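Local atomic coordinates of uncharacterized protein (Uncultured organism, PDB entry 5IBZ), a protein that belongs to the cyclase family, probably has arylformamidase-like activity and binds acetylphosphate in a largely polar pocket. Residues Pro64-Arg69 / Asp248-Glu253; Gly197-Ile202 / Phe300-Gln305; Glu281-Glu286 / Ser315-Ile320. All coordinates share one frame; numbering follows the deposited sequence.

Interaction 1 (Pro64-Arg69 / Asp248-Glu253); sequences PVFPPR and DNIALE. With UVW (acetylphosphate), chain F.
Ile250 spreads its two methyl ends over two residues of the facing loop, CG2 to the ring of Phe66 and CD1 to the ring of Pro64. With chi1 at -43°, CG2 is directed to Phe66 while CG1 carries CD1 to Pro64. Ile250 CG2 lies 3.7 Å from Phe66 CD2, coming in obliquely to the ring, and Ile250 CD1 lies 3.8 Å from Pro64 CB, with the proline CG almost as near. One face of the Phe66 ring carries the methyl C1M of acetylphosphate, 4.2 Å above the plane and offset toward the rim.

Arg69 grips the phosphate, which also has His119 and His268 as hydrogen-bond partners. Its chain is extended from CG to NE, and the guanidinium meets the anion edge-on, with the phosphorus in its plane. Two nearly straight hydrogen bonds form this fork: Arg69 NH1 to O3P of acetylphosphate at 2.9 Å and Arg69 NH2 to O1P at 3.0 Å. Arg69 NE makes a salt bridge to Asp101 of the second subunit, and Tyr103 of that subunit packs on the side chain, so the neighbouring chain backs the arginine and should fix the rotation of the guanidinium.

Helix 215-223 packs against this apolar cluster through Phe221 and Phe222, while the loop carrying Ile250 leaves strand 244-247 and leads on toward helix 266-275, which carries His268.

Interaction 2 (Gly197-Ile202 / Phe300-Gln305); sequences GDILVI and FFLAAQ
In Leu302 the CG atom stands anti to the backbone N (chi1 -179°), and this torsion, with chi2 at 59°, carries methyl CD2 across to Ile199. Ile199 answers with CG2 anti to its own backbone N and CG1 beside that N (chi1 -67°), presenting a branched surface rather than a single end. CD2 of Leu302 settles against this surface: it is 3.7 Å from Ile199 CG2 and 3.9 Å from both Ile199 CB and Ile199 CD1. One methyl therefore rests against three carbons of the isoleucine, and the two side chains cross at about a right angle. Val201, two residues further along the same strand and facing the same way, adds a looser contact, with its CG2 4.4 Å from Leu302 CD2.

The segments belong to strands 199-203 and 299-303 of the central mixed sheet. They are not neighbours in it, since strand 158-163 runs between them, parallel to 199-203 and antiparallel to 299-303. The nearest backbone pair, Ile199 and Leu302, accordingly has its CA atoms 8.0 Å apart, and the side chains meet on one face of the sheet above the intervening strand. Alternation along strand 199-203 turns Leu200 to the other side, where it packs on Val162. Phe301 of strand 299-303 meets Phe301 of the second subunit, and Gln305, just past the strand, hydrogen-bonds to Gln305 and Asn318 of that subunit, so the far side of this strand faces the subunit interface.

All three touching side chains are buried and aliphatic. The contact consequently probably rests on dispersion and on the exclusion of water, with shape rather than directed polar bonds setting its geometry.

Interaction 3 (Glu281-Glu286 / Ser315-Ile320); sequences EIWWLE and SPLNPI. With UVW (acetylphosphate), chain F.
Trp283 and Pro319 make a CH-pi contact, the proline lying over one face of the indole. Pro319 CG sits 3.6 Å from the centroid of the six-membered ring and only 2° off its normal, while Pro319 CB reaches Trp283 CZ3 at 3.7 Å. Leu317 extends the apolar surface by a longer, oblique approach, its CD1 4.3 Å from Trp283 CZ2. The indole is swung beside its backbone N (chi1 -67°), which brings its outer ring to the proline although the side chain does not set out in that direction.

Further out, several partners hold the indole in place: its NE1 donates to the backbone O of Gln113, Trp114 meets it edge-to-face, and Val201 of strand 199-203 packs on it. Asn318, between the two touching residues of its segment, is tied to Ser54 of the same chain and to Pro306 and Lys152 of the second subunit.

Segment 281-286 begins in the acetylphosphate pocket. Glu281, at the end of strand 278-281, extends its carboxyl group toward the phosphate beside Asp115, its OE1 lying 2.8 Å from O3P of the ligand and its OE2 2.6 Å from O2P.

Overall arrangement
All three contacts are largely buried, but they serve different regions of one fold. Interaction 2 is purely aliphatic packing across a strand of the central sheet, whereas interaction 3 sets an aromatic face against a proline beyond the strand ends. Interaction 1 joins two loops, and its apolar cluster adjoins an anion-binding arginine, as the 281-286 segment of interaction 3 adjoins the same ligand through Glu281. Interactions 1 and 3 are also linked directly, Ile282 N lying 2.8 Å from Asn249 O. Interactions 2 and 3 share the sheet, with Ala303 N 2.9 Å from Ile320 O and Leu285 packed on Val201. Each of the three has residues within reach of the second subunit.

Interaction 1 (Pro64-Arg69 / Asp248-Glu253)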
loop_
_atom_site.group_PDB
_atom_site.type_symbol
_atom_site.label_atom_id
_atom_site.label_comp_id
_atom_site.label_asym_id
_atom_site.label_seq_id
_atom_site.Cartn_x
_atom_site.Cartn_y
_atom_site.Cartn_z
ATOM N N PRO B 64 -16.286 0.418 -9.260
ATOM C CA PRO B 64 -15.827 1.278 -10.336
ATOM C C PRO B 64 -14.801 2.263 -9.802
ATOM O O PRO B 64 -14.969 2.830 -8.715
ATOM C CB PRO B 64 -17.097 1.980 -10.795
ATOM C CG PRO B 64 -17.912 2.057 -9.539
ATOM C CD PRO B 64 -17.606 0.817 -8.750
ATOM N N VAL B 65 -13.745 2.438 -10.565
ATOM C CA VAL B 65 -12.719 3.393 -10.233
ATOM C C VAL B 65 -12.126 3.821 -11.567
ATOM O O VAL B 65 -11.885 3.010 -12.454
ATOM C CB VAL B 65 -11.686 2.789 -9.256
ATOM C CG1 VAL B 65 -11.149 1.474 -9.798
ATOM C CG2 VAL B 65 -10.592 3.775 -8.968
ATOM N N PHE B 66 -11.947 5.121 -11.733
ATOM C CA PHE B 66 -11.612 5.645 -13.034
ATOM C C PHE B 66 -10.147 5.338 -13.335
ATOM O O PHE B 66 -9.271 5.729 -12.569
ATOM C CB PHE B 66 -11.891 7.152 -13.095
ATOM C CG PHE B 66 -12.425 7.607 -14.421
ATOM C CD1 PHE B 66 -11.708 7.389 -15.579
ATOM C CD2 PHE B 66 -13.656 8.251 -14.506
ATOM C CE1 PHE B 66 -12.207 7.796 -16.816
ATOM C CE2 PHE B 66 -14.159 8.658 -15.721
ATOM C CZ PHE B 66 -13.427 8.433 -16.885
ATOM N N PRO B 67 -9.876 4.611 -14.431
ATOM C CA PRO B 67 -8.486 4.324 -14.777
ATOM C C PRO B 67 -7.689 5.611 -14.978
ATOM O O PRO B 67 -8.234 6.589 -15.491
ATOM C CB PRO B 67 -8.596 3.539 -16.093
ATOM C CG PRO B 67 -9.975 3.016 -16.126
ATOM C CD PRO B 67 -10.814 4.029 -15.410
ATOM N N PRO B 68 -6.403 5.614 -14.598
ATOM C CA PRO B 68 -5.612 4.496 -14.087
ATOM C C PRO B 68 -5.599 4.377 -12.564
ATOM O O PRO B 68 -4.681 3.763 -12.015
ATOM C CB PRO B 68 -4.218 4.832 -14.597
ATOM C CG PRO B 68 -4.168 6.297 -14.461
ATOM C CD PRO B 68 -5.558 6.803 -14.807
ATOM N N ARG B 69 -6.575 4.950 -11.876
ATOM C CA ARG B 69 -6.640 4.772 -10.432
ATOM C C ARG B 69 -6.743 3.281 -10.094
ATOM O O ARG B 69 -7.414 2.523 -10.800
ATOM C CB ARG B 69 -7.820 5.534 -9.825
ATOM C CG ARG B 69 -7.667 7.052 -9.856
ATOM C CD ARG B 69 -8.960 7.775 -9.456
ATOM N NE ARG B 69 -8.793 9.218 -9.619
ATOM C CZ ARG B 69 -9.780 10.075 -9.836
ATOM N NH1 ARG B 69 -11.039 9.655 -9.913
ATOM N NH2 ARG B 69 -9.498 11.364 -9.985
ATOM N N ASP B 248 -24.358 9.461 -8.009
ATOM C CA ASP B 248 -24.079 8.042 -8.166
ATOM C C ASP B 248 -23.491 7.732 -9.554
ATOM O O ASP B 248 -23.739 6.671 -10.138
ATOM C CB ASP B 248 -25.354 7.241 -7.944
ATOM C CG ASP B 248 -26.393 7.522 -8.993
ATOM O OD1 ASP B 248 -26.191 8.518 -9.727
ATOM O OD2 ASP B 248 -27.400 6.761 -9.084
ATOM N N ASN B 249 -22.702 8.660 -10.082
ATOM C CA ASN B 249 -21.867 8.370 -11.249
ATOM C C ASN B 249 -20.407 8.510 -10.811
ATOM O O ASN B 249 -20.118 8.572 -9.599
ATOM C CB ASN B 249 -22.227 9.259 -12.442
ATOM C CG ASN B 249 -22.077 10.731 -12.152
ATOM O OD1 ASN B 249 -21.486 11.115 -11.144
ATOM N ND2 ASN B 249 -22.595 11.573 -13.059
ATOM N N ILE B 250 -19.468 8.533 -11.752
ATOM C CA ILE B 250 -18.056 8.507 -11.394
ATOM C C ILE B 250 -17.432 9.903 -11.462
ATOM O O ILE B 250 -16.522 10.219 -10.696
ATOM C CB ILE B 250 -17.238 7.554 -12.311
ATOM C CG1 ILE B 250 -17.988 6.243 -12.558
ATOM C CG2 ILE B 250 -15.886 7.300 -11.701
ATOM C CD1 ILE B 250 -18.395 5.463 -11.317
ATOM N N ALA B 251 -17.940 10.750 -12.355
ATOM C CA ALA B 251 -17.332 12.057 -12.603
ATOM C C ALA B 251 -18.209 13.275 -12.294
ATOM O O ALA B 251 -17.796 14.397 -12.577
ATOM C CB ALA B 251 -16.903 12.127 -14.047
ATOM N N LEU B 252 -19.414 13.039 -11.779
ATOM C CA LEU B 252 -20.457 14.062 -11.540
ATOM C C LEU B 252 -20.955 14.737 -12.811
ATOM O O LEU B 252 -22.129 14.607 -13.161
ATOM C CB LEU B 252 -19.986 15.146 -10.556
ATOM C CG LEU B 252 -21.080 16.206 -10.305
ATOM C CD1 LEU B 252 -22.388 15.589 -9.837
ATOM C CD2 LEU B 252 -20.596 17.250 -9.302
ATOM N N GLU B 253 -20.081 15.445 -13.514
ATOM C CA GLU B 253 -20.513 16.034 -14.771
ATOM C C GLU B 253 -20.519 14.998 -15.882
ATOM O O GLU B 253 -19.871 13.948 -15.788
ATOM C CB GLU B 253 -19.645 17.232 -15.146
ATOM C CG GLU B 253 -18.279 16.942 -15.652
ATOM C CD GLU B 253 -17.504 18.255 -15.947
ATOM O OE1 GLU B 253 -17.830 18.983 -16.914
ATOM O OE2 GLU B 253 -16.598 18.545 -15.157
HETATM C C1 UVW F . -11.862 12.178 -13.279
HETATM O O1 UVW F . -10.945 11.651 -12.747
HETATM C C1M UVW F . -11.968 12.174 -14.802
HETATM O O2 UVW F . -12.865 12.808 -12.537
HETATM P P UVW F . -12.793 13.011 -10.907
HETATM O O1P UVW F . -11.443 13.541 -10.482
HETATM O O2P UVW F . -13.886 13.998 -10.569
HETATM O O3P UVW F . -13.048 11.718 -10.175
#

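Interaction 2 (Gly197-Ile202 / Phe300-Gln305)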
loop_
_atom_site.group_PDB
_atom_site.type_symbol
_atom_site.label_atom_id
_atom_site.label_comp_id
_atom_site.label_asym_id
_atom_site.label_seq_id
_atom_site.Cartn_x
_atom_site.Cartn_y
_atom_site.Cartn_z
ATOM N N GLY B 197 -27.230 25.959 2.080
ATOM C CA GLY B 197 -26.488 25.001 2.873
ATOM C C GLY B 197 -26.752 23.537 2.509
ATOM O O GLY B 197 -26.032 22.655 2.956
ATOM N N ASP B 198 -27.784 23.275 1.709
ATOM C CA ASP B 198 -28.119 21.894 1.383
ATOM C C ASP B 198 -26.979 21.209 0.645
ATOM O O ASP B 198 -26.211 21.831 -0.093
ATOM C CB ASP B 198 -29.373 21.799 0.508
ATOM C CG ASP B 198 -30.661 22.021 1.264
ATOM O OD1 ASP B 198 -30.647 22.119 2.522
ATOM O OD2 ASP B 198 -31.716 22.093 0.570
ATOM N N ILE B 199 -26.873 19.909 0.868
ATOM C CA ILE B 199 -26.092 19.034 0.028
ATOM C C ILE B 199 -27.058 18.357 -0.937
ATOM O O ILE B 199 -27.986 17.678 -0.503
ATOM C CB ILE B 199 -25.345 18.005 0.871
ATOM C CG1 ILE B 199 -24.277 18.721 1.708
ATOM C CG2 ILE B 199 -24.690 16.947 -0.004
ATOM C CD1 ILE B 199 -23.833 17.955 2.908
ATOM N N LEU B 200 -26.854 18.554 -2.232
ATOM C CA LEU B 200 -27.686 17.964 -3.265
ATOM C C LEU B 200 -27.126 16.622 -3.690
ATOM O O LEU B 200 -25.956 16.505 -4.011
ATOM C CB LEU B 200 -27.772 18.903 -4.448
ATOM C CG LEU B 200 -28.706 18.442 -5.563
ATOM C CD1 LEU B 200 -30.175 18.511 -5.134
ATOM C CD2 LEU B 200 -28.488 19.296 -6.796
ATOM N N VAL B 201 -27.982 15.612 -3.687
ATOM C CA VAL B 201 -27.585 14.260 -4.014
ATOM C C VAL B 201 -28.387 13.831 -5.246
ATOM O O VAL B 201 -29.628 13.803 -5.205
ATOM C CB VAL B 201 -27.844 13.313 -2.810
ATOM C CG1 VAL B 201 -27.482 11.928 -3.140
ATOM C CG2 VAL B 201 -27.065 13.802 -1.572
ATOM N N ILE B 202 -27.689 13.562 -6.351
ATOM C CA ILE B 202 -28.320 13.334 -7.655
ATOM C C ILE B 202 -28.266 11.875 -8.064
ATOM O O ILE B 202 -27.160 11.300 -8.189
ATOM C CB ILE B 202 -27.632 14.166 -8.757
ATOM C CG1 ILE B 202 -27.586 15.640 -8.336
ATOM C CG2 ILE B 202 -28.355 14.009 -10.102
ATOM C CD1 ILE B 202 -26.777 16.511 -9.278
ATOM N N PHE B 300 -33.665 15.233 3.999
ATOM C CA PHE B 300 -33.284 14.422 5.148
ATOM C C PHE B 300 -32.057 14.985 5.840
ATOM O O PHE B 300 -31.437 15.949 5.364
ATOM C CB PHE B 300 -33.006 12.986 4.709
ATOM C CG PHE B 300 -32.146 12.906 3.475
ATOM C CD1 PHE B 300 -30.773 12.961 3.564
ATOM C CD2 PHE B 300 -32.724 12.824 2.226
ATOM C CE1 PHE B 300 -29.998 12.907 2.434
ATOM C CE2 PHE B 300 -31.955 12.774 1.096
ATOM C CZ PHE B 300 -30.586 12.824 1.197
ATOM N N PHE B 301 -31.729 14.396 6.981
ATOM C CA PHE B 301 -30.477 14.714 7.659
ATOM C C PHE B 301 -29.398 13.841 7.040
ATOM O O PHE B 301 -29.587 12.642 6.864
ATOM C CB PHE B 301 -30.594 14.495 9.172
ATOM C CG PHE B 301 -29.352 14.824 9.955
ATOM C CD1 PHE B 301 -28.354 13.871 10.140
ATOM C CD2 PHE B 301 -29.209 16.068 10.526
ATOM C CE1 PHE B 301 -27.221 14.179 10.894
ATOM C CE2 PHE B 301 -28.068 16.388 11.264
ATOM C CZ PHE B 301 -27.086 15.432 11.451
ATOM N N LEU B 302 -28.292 14.464 6.659
ATOM C CA LEU B 302 -27.181 13.772 6.016
ATOM C C LEU B 302 -25.927 13.866 6.862
ATOM O O LEU B 302 -25.502 14.975 7.199
ATOM C CB LEU B 302 -26.912 14.379 4.651
ATOM C CG LEU B 302 -25.780 13.744 3.842
ATOM C CD1 LEU B 302 -26.037 12.280 3.587
ATOM C CD2 LEU B 302 -25.627 14.477 2.545
ATOM N N ALA B 303 -25.357 12.712 7.224
ATOM C CA ALA B 303 -24.051 12.660 7.872
ATOM C C ALA B 303 -23.043 12.166 6.866
ATOM O O ALA B 303 -22.915 10.943 6.656
ATOM C CB ALA B 303 -24.078 11.751 9.092
ATOM N N ALA B 304 -22.351 13.116 6.229
ATOM C CA ALA B 304 -21.414 12.815 5.155
ATOM C C ALA B 304 -20.055 13.446 5.443
ATOM O O ALA B 304 -19.357 13.932 4.543
ATOM C CB ALA B 304 -21.964 13.277 3.836
ATOM N N GLN B 305 -19.623 13.326 6.684
ATOM C CA GLN B 305 -18.323 13.875 7.071
ATOM C C GLN B 305 -17.178 13.121 6.381
ATOM O O GLN B 305 -17.234 11.910 6.187
ATOM C CB GLN B 305 -18.168 13.839 8.597
ATOM C CG GLN B 305 -18.046 12.434 9.221
ATOM C CD GLN B 305 -19.384 11.778 9.608
ATOM O OE1 GLN B 305 -20.406 11.944 8.937
ATOM N NE2 GLN B 305 -19.350 10.989 10.672
#

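Interaction 3 (Glu281-Glu286 / Ser315-Ile320)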
loop_
_atom_site.group_PDB
_atom_site.type_symbol
_atom_site.label_atom_id
_atom_site.label_comp_id
_atom_site.label_asym_id
_atom_site.label_seq_id
_atom_site.Cartn_x
_atom_site.Cartn_y
_atom_site.Cartn_z
ATOM N N GLU B 281 -18.749 11.764 -5.450
ATOM C CA GLU B 281 -18.826 10.816 -6.555
ATOM C C GLU B 281 -18.927 9.393 -6.058
ATOM O O GLU B 281 -18.445 9.066 -4.967
ATOM C CB GLU B 281 -17.605 10.945 -7.475
ATOM C CG GLU B 281 -17.575 12.290 -8.194
ATOM C CD GLU B 281 -16.251 12.622 -8.852
ATOM O OE1 GLU B 281 -15.217 12.020 -8.510
ATOM O OE2 GLU B 281 -16.282 13.492 -9.744
ATOM N N ILE B 282 -19.511 8.551 -6.894
ATOM C CA ILE B 282 -19.694 7.110 -6.646
ATOM C C ILE B 282 -20.502 6.838 -5.367
ATOM O O ILE B 282 -20.288 5.870 -4.628
ATOM C CB ILE B 282 -18.340 6.321 -6.584
ATOM C CG1 ILE B 282 -17.275 6.962 -7.499
ATOM C CG2 ILE B 282 -18.623 4.883 -6.994
ATOM C CD1 ILE B 282 -15.985 6.155 -7.630
ATOM N N TRP B 283 -21.500 7.671 -5.127
ATOM C CA TRP B 283 -22.461 7.382 -4.072
ATOM C C TRP B 283 -23.458 6.330 -4.568
ATOM O O TRP B 283 -23.598 6.114 -5.778
ATOM C CB TRP B 283 -23.185 8.671 -3.629
ATOM C CG TRP B 283 -22.311 9.690 -2.926
ATOM C CD1 TRP B 283 -20.993 9.947 -3.158
ATOM C CD2 TRP B 283 -22.714 10.589 -1.885
ATOM N NE1 TRP B 283 -20.544 10.955 -2.328
ATOM C CE2 TRP B 283 -21.584 11.363 -1.534
ATOM C CE3 TRP B 283 -23.917 10.805 -1.203
ATOM C CZ2 TRP B 283 -21.632 12.346 -0.556
ATOM C CZ3 TRP B 283 -23.961 11.786 -0.228
ATOM C CH2 TRP B 283 -22.832 12.537 0.087
ATOM N N TRP B 284 -24.129 5.654 -3.634
ATOM C CA TRP B 284 -25.086 4.594 -3.938
ATOM C C TRP B 284 -26.452 5.032 -3.466
ATOM O O TRP B 284 -26.681 5.182 -2.261
ATOM C CB TRP B 284 -24.700 3.275 -3.258
ATOM C CG TRP B 284 -25.659 2.175 -3.614
ATOM C CD1 TRP B 284 -26.743 1.761 -2.891
ATOM C CD2 TRP B 284 -25.632 1.372 -4.799
ATOM N NE1 TRP B 284 -27.397 0.749 -3.559
ATOM C CE2 TRP B 284 -26.732 0.491 -4.731
ATOM C CE3 TRP B 284 -24.787 1.316 -5.922
ATOM C CZ2 TRP B 284 -26.993 -0.451 -5.732
ATOM C CZ3 TRP B 284 -25.052 0.384 -6.909
ATOM C CH2 TRP B 284 -26.152 -0.480 -6.809
ATOM N N LEU B 285 -27.364 5.253 -4.413
ATOM C CA LEU B 285 -28.617 5.923 -4.105
ATOM C C LEU B 285 -29.867 5.093 -4.351
ATOM O O LEU B 285 -30.978 5.582 -4.158
ATOM C CB LEU B 285 -28.691 7.217 -4.928
ATOM C CG LEU B 285 -27.537 8.193 -4.660
ATOM C CD1 LEU B 285 -27.663 9.435 -5.522
ATOM C CD2 LEU B 285 -27.452 8.571 -3.191
ATOM N N GLU B 286 -29.698 3.850 -4.799
ATOM C CA GLU B 286 -30.842 3.043 -5.211
ATOM C C GLU B 286 -31.854 2.816 -4.089
ATOM O O GLU B 286 -33.072 2.917 -4.309
ATOM C CB GLU B 286 -30.378 1.684 -5.751
ATOM C CG GLU B 286 -31.541 0.945 -6.452
ATOM C CD GLU B 286 -31.150 -0.364 -7.116
ATOM O OE1 GLU B 286 -29.998 -0.509 -7.550
ATOM O OE2 GLU B 286 -32.021 -1.253 -7.223
ATOM N N SER B 315 -11.596 12.449 0.307
ATOM C CA SER B 315 -11.734 11.417 1.315
ATOM C C SER B 315 -12.781 10.399 0.931
ATOM O O SER B 315 -13.796 10.772 0.348
ATOM C CB SER B 315 -12.155 12.037 2.634
ATOM O OG SER B 315 -12.330 11.044 3.621
ATOM N N PRO B 316 -12.567 9.130 1.301
ATOM C CA PRO B 316 -13.673 8.176 1.320
ATOM C C PRO B 316 -14.624 8.519 2.436
ATOM O O PRO B 316 -14.295 9.268 3.363
ATOM C CB PRO B 316 -12.991 6.815 1.551
ATOM C CG PRO B 316 -11.711 7.123 2.131
ATOM C CD PRO B 316 -11.296 8.499 1.693
ATOM N N LEU B 317 -15.835 8.009 2.327
ATOM C CA LEU B 317 -16.784 8.182 3.411
ATOM C C LEU B 317 -17.905 7.176 3.300
ATOM O O LEU B 317 -17.996 6.427 2.340
ATOM C CB LEU B 317 -17.340 9.591 3.422
ATOM C CG LEU B 317 -18.299 9.906 2.290
ATOM C CD1 LEU B 317 -19.283 10.997 2.774
ATOM C CD2 LEU B 317 -17.565 10.402 1.084
ATOM N N ASN B 318 -18.730 7.170 4.347
ATOM C CA ASN B 318 -19.960 6.405 4.362
ATOM C C ASN B 318 -21.082 7.380 4.689
ATOM O O ASN B 318 -21.427 7.587 5.849
ATOM C CB ASN B 318 -19.889 5.277 5.375
ATOM C CG ASN B 318 -21.131 4.457 5.394
ATOM O OD1 ASN B 318 -21.989 4.601 4.536
ATOM N ND2 ASN B 318 -21.257 3.606 6.389
ATOM N N PRO B 319 -21.630 8.031 3.662
ATOM C CA PRO B 319 -22.704 8.998 3.967
ATOM C C PRO B 319 -23.960 8.297 4.477
ATOM O O PRO B 319 -24.384 7.317 3.840
ATOM C CB PRO B 319 -22.974 9.668 2.608
ATOM C CG PRO B 319 -21.967 9.078 1.644
ATOM C CD PRO B 319 -21.514 7.782 2.227
ATOM N N ILE B 320 -24.540 8.766 5.587
ATOM C CA ILE B 320 -25.788 8.204 6.099
ATOM C C ILE B 320 -26.922 9.215 5.952
ATOM O O ILE B 320 -26.825 10.326 6.479
ATOM C CB ILE B 320 -25.682 7.813 7.578
ATOM C CG1 ILE B 320 -24.444 6.953 7.856
ATOM C CG2 ILE B 320 -26.952 7.064 8.010
ATOM C CD1 ILE B 320 -24.392 5.631 7.085
HETATM C C1 UVW F . -11.862 12.178 -13.279
HETATM O O1 UVW F . -10.945 11.651 -12.747
HETATM C C1M UVW F . -11.968 12.174 -14.802
HETATM O O2 UVW F . -12.865 12.808 -12.537
HETATM P P UVW F . -12.793 13.011 -10.907
HETATM O O1P UVW F . -11.443 13.541 -10.482
HETATM O O2P UVW F . -13.886 13.998 -10.569
HETATM O O3P UVW F . -13.048 11.718 -10.175
#